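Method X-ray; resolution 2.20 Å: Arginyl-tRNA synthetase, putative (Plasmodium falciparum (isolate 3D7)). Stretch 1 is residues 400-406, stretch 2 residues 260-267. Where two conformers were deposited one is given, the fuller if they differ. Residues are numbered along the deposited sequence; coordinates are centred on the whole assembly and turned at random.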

# COMPACT_ATOMS: atom_id res chain seq x y z
N LYS A 400 13.49 16.02 14.22
CA LYS A 400 12.49 15.18 14.89
C LYS A 400 11.13 15.11 14.17
O LYS A 400 10.55 16.14 13.85
CB LYS A 400 12.28 15.70 16.32
N LEU A 401 10.62 13.89 13.95
CA LEU A 401 9.37 13.71 13.24
C LEU A 401 8.16 14.36 13.93
O LEU A 401 7.31 14.95 13.26
CB LEU A 401 9.10 12.22 13.01
CG LEU A 401 10.06 11.59 12.01
CD1 LEU A 401 9.68 10.14 11.78
CD2 LEU A 401 10.06 12.37 10.70
N ILE A 402 8.10 14.28 15.26
CA ILE A 402 6.92 14.76 15.98
C ILE A 402 6.81 16.28 15.93
O ILE A 402 5.71 16.82 15.78
CB ILE A 402 6.91 14.28 17.44
CG1 ILE A 402 6.68 12.77 17.48
CG2 ILE A 402 5.83 14.99 18.25
CD1 ILE A 402 6.51 12.20 18.87
N ASN A 403 7.94 16.98 16.04
CA ASN A 403 7.92 18.43 15.85
C ASN A 403 7.67 18.83 14.41
O ASN A 403 7.07 19.87 14.14
CB ASN A 403 9.20 19.06 16.38
CG ASN A 403 9.18 19.24 17.89
OD1 ASN A 403 9.45 18.30 18.65
ND2 ASN A 403 8.87 20.45 18.34
N LEU A 404 8.11 18.01 13.46
CA LEU A 404 7.80 18.29 12.06
C LEU A 404 6.28 18.25 11.85
O LEU A 404 5.68 19.16 11.26
CB LEU A 404 8.49 17.28 11.15
CG LEU A 404 8.25 17.59 9.68
CD1 LEU A 404 8.78 18.99 9.37
CD2 LEU A 404 8.90 16.56 8.78
N ILE A 405 5.66 17.20 12.38
CA ILE A 405 4.22 17.10 12.27
C ILE A 405 3.52 18.21 13.05
O ILE A 405 2.50 18.71 12.60
CB ILE A 405 3.71 15.72 12.74
CG1 ILE A 405 4.22 14.62 11.81
CG2 ILE A 405 2.18 15.70 12.75
CD1 ILE A 405 3.80 13.20 12.22
N LYS A 406 4.04 18.63 14.21
CA LYS A 406 3.37 19.69 14.96
C LYS A 406 3.49 21.03 14.22
O LYS A 406 2.59 21.88 14.30
CB LYS A 406 3.93 19.81 16.39
CG LYS A 406 5.19 20.64 16.54
CD LYS A 406 5.42 21.05 17.99
CE LYS A 406 5.28 19.86 18.93
NZ LYS A 406 5.41 20.26 20.36
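Stretch 2 260-267: DKLYNILD

Stretch 2 packs against stretch 1 as one helix against another, through a small, largely apolar contact, mostly of leucine and isoleucine side chains, with no hydrogen bond between the two segments. Most of the contact is made by two helical segments. In stretch 1 the helix starts at Leu401, with Lys400 at the N-cap position, and Ile405 N donates to Leu401 O at 2.9 Å; in stretch 2 the same i to i+4 pattern joins Ile265 N to Lys261 O at 3.0 Å. These bonds satisfy much of the backbone within each helix, and the contact is made mainly by side chains. The helices run in roughly the same direction, their axes inclined by 34° and 10.6 Å apart at closest approach. The backbones come nearest at Ile402 and Leu262, whose CA atoms are 6.3 Å apart.

Leu262 is the centre of the packing. Its CA-to-CB bond points toward stretch 1, and its branched end touches three residues: Leu262 CD2 lies 3.7 Å from Leu401 CD1, and Leu262 CD1 lies 3.8 Å from Ile405 CD1 and 4.3 Å from Ile402 CG1. Leu401 and Ile405 are four residues apart, about one helical turn, so both present their side chains to the same partner. Buried leucine and isoleucine suit these positions, since their branched hydrocarbon ends fill space between the segments and bring no polar group needing a partner. One turn beyond Leu262, Leu266 brings its CD2 to 4.1 Å from Ile405 CD1, and Ile265 places its CG2 4.5 Å from Ile405 CG2.

Ile402 leaves its backbone sideways, but its end comes nearer: CD1 sits 3.8 Å from Lys261 CB, and CG2 is 4.2 Å from Ile265 CD1. Lys261 suits this exposed border, offering aliphatic carbon to the isoleucine while the end of its chain leads away. Asp267, with positive phi, then departs from helical geometry, beyond reach of stretch 1.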

# COMPACT_ATOMS: atom_id res chain seq x y z
N ASP A 260 6.33 5.02 19.90
CA ASP A 260 4.89 4.80 20.02
C ASP A 260 4.12 6.12 20.02
O ASP A 260 3.01 6.17 19.49
CB ASP A 260 4.55 4.01 21.29
CG ASP A 260 4.91 2.53 21.16
OD1 ASP A 260 5.53 2.14 20.15
OD2 ASP A 260 4.61 1.75 22.10
N LYS A 261 4.69 7.16 20.62
CA LYS A 261 4.04 8.47 20.48
C LYS A 261 3.75 8.82 18.99
O LYS A 261 2.61 9.18 18.61
CB LYS A 261 4.89 9.57 21.12
CG LYS A 261 5.02 9.46 22.63
CD LYS A 261 6.24 10.22 23.14
CE LYS A 261 6.12 10.61 24.62
NZ LYS A 261 5.25 9.69 25.41
N LEU A 262 4.78 8.68 18.16
CA LEU A 262 4.64 8.92 16.74
C LEU A 262 3.58 7.99 16.11
O LEU A 262 2.66 8.44 15.40
CB LEU A 262 5.97 8.74 16.02
CG LEU A 262 5.88 8.89 14.49
CD1 LEU A 262 5.52 10.33 14.11
CD2 LEU A 262 7.16 8.45 13.82
N TYR A 263 3.72 6.69 16.37
CA TYR A 263 2.83 5.72 15.75
C TYR A 263 1.38 6.03 16.07
O TYR A 263 0.52 5.99 15.19
CB TYR A 263 3.18 4.29 16.19
CG TYR A 263 4.49 3.77 15.60
CD1 TYR A 263 4.79 3.93 14.24
CD2 TYR A 263 5.43 3.15 16.41
CE1 TYR A 263 5.99 3.47 13.71
CE2 TYR A 263 6.63 2.68 15.90
CZ TYR A 263 6.91 2.84 14.56
OH TYR A 263 8.11 2.37 14.08
N ASN A 264 1.06 6.39 17.31
CA ASN A 264 -0.36 6.61 17.53
C ASN A 264 -0.81 8.04 17.16
O ASN A 264 -2.00 8.24 16.97
CB ASN A 264 -0.78 6.23 18.95
CG ASN A 264 -0.31 7.18 19.98
OD1 ASN A 264 -0.63 8.36 19.94
ND2 ASN A 264 0.42 6.66 20.96
N ILE A 265 0.11 9.00 17.02
CA ILE A 265 -0.24 10.25 16.33
C ILE A 265 -0.66 9.96 14.88
O ILE A 265 -1.58 10.59 14.33
CB ILE A 265 0.92 11.28 16.33
CG1 ILE A 265 1.15 11.85 17.72
CG2 ILE A 265 0.64 12.43 15.39
CD1 ILE A 265 2.10 13.04 17.75
N LEU A 266 0.01 8.98 14.26
CA LEU A 266 -0.33 8.53 12.92
C LEU A 266 -1.51 7.55 12.85
O LEU A 266 -1.99 7.22 11.76
CB LEU A 266 0.91 7.88 12.28
CG LEU A 266 2.08 8.81 11.98
CD1 LEU A 266 3.29 8.02 11.49
CD2 LEU A 266 1.67 9.89 10.96
N ASP A 267 -1.99 7.11 14.01
CA ASP A 267 -3.02 6.08 14.11
C ASP A 267 -2.61 4.82 13.36
O ASP A 267 -3.40 4.25 12.60
CB ASP A 267 -4.37 6.61 13.60
CG ASP A 267 -5.04 7.53 14.59
OD1 ASP A 267 -5.71 7.02 15.52
OD2 ASP A 267 -4.91 8.76 14.46